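Local coordinates for protein aerobactin synthase IucC (Klebsiella pneumoniae, PDB 6CN7) that probably catalyses the ATP-dependent attachment of a second N-acetyl-N-hydroxylysine to a citryl intermediate, the step that completes the siderophore aerobactin, at residues W360-E365 / P437-L442. The protein carries 5 engineered substitutions. Residues are numbered along the deposited sequence; the frame is centred on the assembly and turned at random.
Sequences WLKPDE and PQRVLL
Arg439 and Glu365 form a salt bridge, with NH1 of the arginine placed 2.3 Å from Glu365 OE2, a separation too short to be trusted in detail. The side chains cross at about a right angle, with the carboxylate and guanidinium planes 44° apart. Arginine suits this place because its long chain, extended from CG to NE, carries a charged group with several N-H donors from the strand to the loop. Its second terminal nitrogen, NH2, makes a weak hydrogen bond to Trp360 O, which lies 2.7 Å away at the guanidinium edge, close to its plane.

Glutamate has two oxygens to share. OE2 makes the salt bridge; OE1, also near Arg439 NH2 at 3.1 Å, accepts a straight bond from Lys362 N at 2.8 Å, coming from above the carboxylate plane. This bond spans a type I beta turn, Lys362 to Glu365, closed by Glu365 N to Lys362 O. The turn belongs to the loop leading into strand 366-369, an outer strand of the mixed sheet in which 436-442 pairs in parallel with 320-321 and antiparallel with 428-433; the arginine adds a side-chain link between this loop and strand 436-442.

Lys362 brings a like charge near: its NZ stands 4.0 Å from Arg439 NH1, and the nearby Glu365 carboxylate probably offsets some of the repulsion.

The apolar contact is a single pair of leucine methyls, Leu361 CD2 and Leu441 CD2, 4.4 Å apart; they suit a place lined by Ala431, Val320 and Pro357. Separately, Gln438 packs CB and CG against Glu365 OE2 in van der Waals contact, CB at 3.6 Å.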
ATOM      1  N   TRP A 360     -14.438  24.060 -25.244  1.00 75.67           N
ATOM      2  CA  TRP A 360     -15.461  25.082 -25.413  1.00 74.74           C
ATOM      3  C   TRP A 360     -14.956  26.498 -25.163  1.00 75.50           C
ATOM      4  O   TRP A 360     -15.728  27.449 -25.320  1.00 78.09           O
ATOM      5  CB  TRP A 360     -16.641  24.791 -24.478  1.00 74.19           C
ATOM      6  CG  TRP A 360     -17.421  23.574 -24.865  1.00 81.27           C
ATOM      7  CD1 TRP A 360     -17.217  22.295 -24.436  1.00 82.96           C
ATOM      8  CD2 TRP A 360     -18.534  23.520 -25.767  1.00 87.23           C
ATOM      9  NE1 TRP A 360     -18.133  21.450 -25.014  1.00 87.90           N
ATOM     10  CE2 TRP A 360     -18.953  22.177 -25.836  1.00 90.63           C
ATOM     11  CE3 TRP A 360     -19.217  24.478 -26.524  1.00 90.77           C
ATOM     12  CZ2 TRP A 360     -20.022  21.767 -26.629  1.00 94.94           C
ATOM     13  CZ3 TRP A 360     -20.278  24.069 -27.311  1.00 95.69           C
ATOM     14  CH2 TRP A 360     -20.670  22.725 -27.357  1.00 96.88           C
ATOM     15  N   LEU A 361     -13.690  26.669 -24.792  1.00 75.12           N
ATOM     16  CA  LEU A 361     -13.177  27.978 -24.409  1.00 73.97           C
ATOM     17  C   LEU A 361     -12.685  28.765 -25.616  1.00 75.30           C
ATOM     18  O   LEU A 361     -12.154  28.204 -26.578  1.00 76.75           O
ATOM     19  CB  LEU A 361     -12.036  27.836 -23.402  1.00 74.25           C
ATOM     20  CG  LEU A 361     -12.394  27.275 -22.025  1.00 75.43           C
ATOM     21  CD1 LEU A 361     -11.131  27.092 -21.199  1.00 76.24           C
ATOM     22  CD2 LEU A 361     -13.387  28.172 -21.301  1.00 73.05           C
ATOM     23  N   LYS A 362     -12.860  30.081 -25.547  1.00 76.60           N
ATOM     24  CA  LYS A 362     -12.317  30.987 -26.546  1.00 74.78           C
ATOM     25  C   LYS A 362     -10.828  31.191 -26.296  1.00 78.06           C
ATOM     26  O   LYS A 362     -10.311  30.857 -25.229  1.00 78.88           O
ATOM     27  CB  LYS A 362     -13.077  32.311 -26.509  1.00 75.63           C
ATOM     28  CG  LYS A 362     -14.485  32.216 -27.070  1.00 82.35           C
ATOM     29  CD  LYS A 362     -15.180  33.567 -27.093  1.00 88.99           C
ATOM     30  CE  LYS A 362     -16.648  33.441 -26.715  1.00 93.07           C
ATOM     31  NZ  LYS A 362     -17.325  32.296 -27.391  1.00 95.11           N
ATOM     32  N   PRO A 363     -10.103  31.744 -27.274  1.00 82.13           N
ATOM     33  CA  PRO A 363      -8.639  31.824 -27.129  1.00 84.75           C
ATOM     34  C   PRO A 363      -8.184  32.541 -25.868  1.00 87.57           C
ATOM     35  O   PRO A 363      -7.272  32.056 -25.184  1.00 90.80           O
ATOM     36  CB  PRO A 363      -8.209  32.568 -28.402  1.00 85.73           C
ATOM     37  CG  PRO A 363      -9.304  32.309 -29.382  1.00 85.03           C
ATOM     38  CD  PRO A 363     -10.559  32.270 -28.572  1.00 83.55           C
ATOM     39  N   ASP A 364      -8.791  33.678 -25.535  1.00 83.39           N
ATOM     40  CA  ASP A 364      -8.375  34.466 -24.381  1.00 79.31           C
ATOM     41  C   ASP A 364      -9.026  34.019 -23.077  1.00 73.79           C
ATOM     42  O   ASP A 364      -8.701  34.570 -22.021  1.00 71.77           O
ATOM     43  CB  ASP A 364      -8.686  35.946 -24.624  1.00 80.57           C
ATOM     44  N   GLU A 365      -9.926  33.040 -23.119  1.00 70.58           N
ATOM     45  CA  GLU A 365     -10.636  32.613 -21.923  1.00 68.78           C
ATOM     46  C   GLU A 365      -9.769  31.683 -21.083  1.00 66.97           C
ATOM     47  O   GLU A 365      -8.954  30.916 -21.602  1.00 67.13           O
ATOM     48  CB  GLU A 365     -11.937  31.903 -22.294  1.00 70.45           C
ATOM     49  CG  GLU A 365     -13.082  32.840 -22.629  1.00 72.72           C
ATOM     50  CD  GLU A 365     -14.345  32.098 -23.020  1.00 75.78           C
ATOM     51  OE1 GLU A 365     -14.256  30.889 -23.317  1.00 76.37           O
ATOM     52  OE2 GLU A 365     -15.426  32.723 -23.023  1.00 79.64           O
ATOM     53  N   PRO A 437     -16.182  37.064 -15.314  1.00 47.58           N
ATOM     54  CA  PRO A 437     -16.708  35.722 -15.618  1.00 47.43           C
ATOM     55  C   PRO A 437     -17.586  35.754 -16.861  1.00 50.96           C
ATOM     56  O   PRO A 437     -18.616  36.429 -16.889  1.00 58.30           O
ATOM     57  CB  PRO A 437     -17.513  35.360 -14.362  1.00 48.26           C
ATOM     58  CG  PRO A 437     -17.806  36.648 -13.692  1.00 49.80           C
ATOM     59  CD  PRO A 437     -16.679  37.573 -14.023  1.00 48.85           C
ATOM     60  N   GLN A 438     -17.169  35.018 -17.893  1.00 50.36           N
ATOM     61  CA  GLN A 438     -17.896  34.990 -19.159  1.00 52.18           C
ATOM     62  C   GLN A 438     -19.122  34.094 -19.069  1.00 54.72           C
ATOM     63  O   GLN A 438     -20.227  34.497 -19.447  1.00 58.18           O
ATOM     64  CB  GLN A 438     -16.975  34.499 -20.280  1.00 56.53           C
ATOM     65  CG  GLN A 438     -15.664  35.252 -20.400  1.00 56.57           C
ATOM     66  CD  GLN A 438     -15.826  36.607 -21.057  1.00 54.24           C
ATOM     67  OE1 GLN A 438     -16.380  36.716 -22.148  1.00 55.88           O
ATOM     68  NE2 GLN A 438     -15.343  37.650 -20.395  1.00 54.99           N
ATOM     69  N   ARG A 439     -18.937  32.873 -18.575  1.00 53.15           N
ATOM     70  CA  ARG A 439     -20.015  31.903 -18.468  1.00 51.96           C
ATOM     71  C   ARG A 439     -19.557  30.793 -17.534  1.00 52.60           C
ATOM     72  O   ARG A 439     -18.386  30.718 -17.153  1.00 51.67           O
ATOM     73  CB  ARG A 439     -20.409  31.354 -19.842  1.00 56.96           C
ATOM     74  CG  ARG A 439     -19.261  30.770 -20.648  1.00 60.45           C
ATOM     75  CD  ARG A 439     -19.685  30.605 -22.094  1.00 67.58           C
ATOM     76  NE  ARG A 439     -18.727  29.853 -22.898  1.00 72.85           N
ATOM     77  CZ  ARG A 439     -17.701  30.393 -23.545  1.00 80.29           C
ATOM     78  NH1 ARG A 439     -17.479  31.700 -23.484  1.00 86.55           N
ATOM     79  NH2 ARG A 439     -16.888  29.623 -24.256  1.00 80.33           N
ATOM     80  N   VAL A 440     -20.498  29.934 -17.162  1.00 51.27           N
ATOM     81  CA  VAL A 440     -20.225  28.844 -16.233  1.00 47.66           C
ATOM     82  C   VAL A 440     -20.113  27.542 -17.012  1.00 47.67           C
ATOM     83  O   VAL A 440     -20.760  27.352 -18.048  1.00 50.06           O
ATOM     84  CB  VAL A 440     -21.310  28.747 -15.139  1.00 45.95           C
ATOM     85  CG1 VAL A 440     -22.632  28.239 -15.712  1.00 48.17           C
ATOM     86  CG2 VAL A 440     -20.837  27.863 -14.002  1.00 44.17           C
ATOM     87  N   LEU A 441     -19.266  26.642 -16.516  1.00 50.00           N
ATOM     88  CA  LEU A 441     -19.100  25.308 -17.078  1.00 53.40           C
ATOM     89  C   LEU A 441     -19.412  24.291 -15.991  1.00 53.94           C
ATOM     90  O   LEU A 441     -18.807  24.325 -14.914  1.00 59.53           O
ATOM     91  CB  LEU A 441     -17.681  25.099 -17.613  1.00 58.57           C
ATOM     92  CG  LEU A 441     -17.325  25.723 -18.967  1.00 61.46           C
ATOM     93  CD1 LEU A 441     -17.259  27.237 -18.888  1.00 61.79           C
ATOM     94  CD2 LEU A 441     -16.010  25.163 -19.465  1.00 65.78           C
ATOM     95  N   LEU A 442     -20.356  23.399 -16.271  1.00 56.65           N
ATOM     96  CA  LEU A 442     -20.765  22.363 -15.335  1.00 58.26           C
ATOM     97  C   LEU A 442     -20.302  21.009 -15.853  1.00 62.84           C
ATOM     98  O   LEU A 442     -20.323  20.759 -17.062  1.00 63.19           O
ATOM     99  CB  LEU A 442     -22.284  22.370 -15.150  1.00 57.61           C
ATOM    100  CG  LEU A 442     -22.881  23.751 -14.867  1.00 52.36           C
ATOM    101  CD1 LEU A 442     -24.395  23.696 -14.922  1.00 50.69           C
ATOM    102  CD2 LEU A 442     -22.408  24.282 -13.523  1.00 47.34           C
TER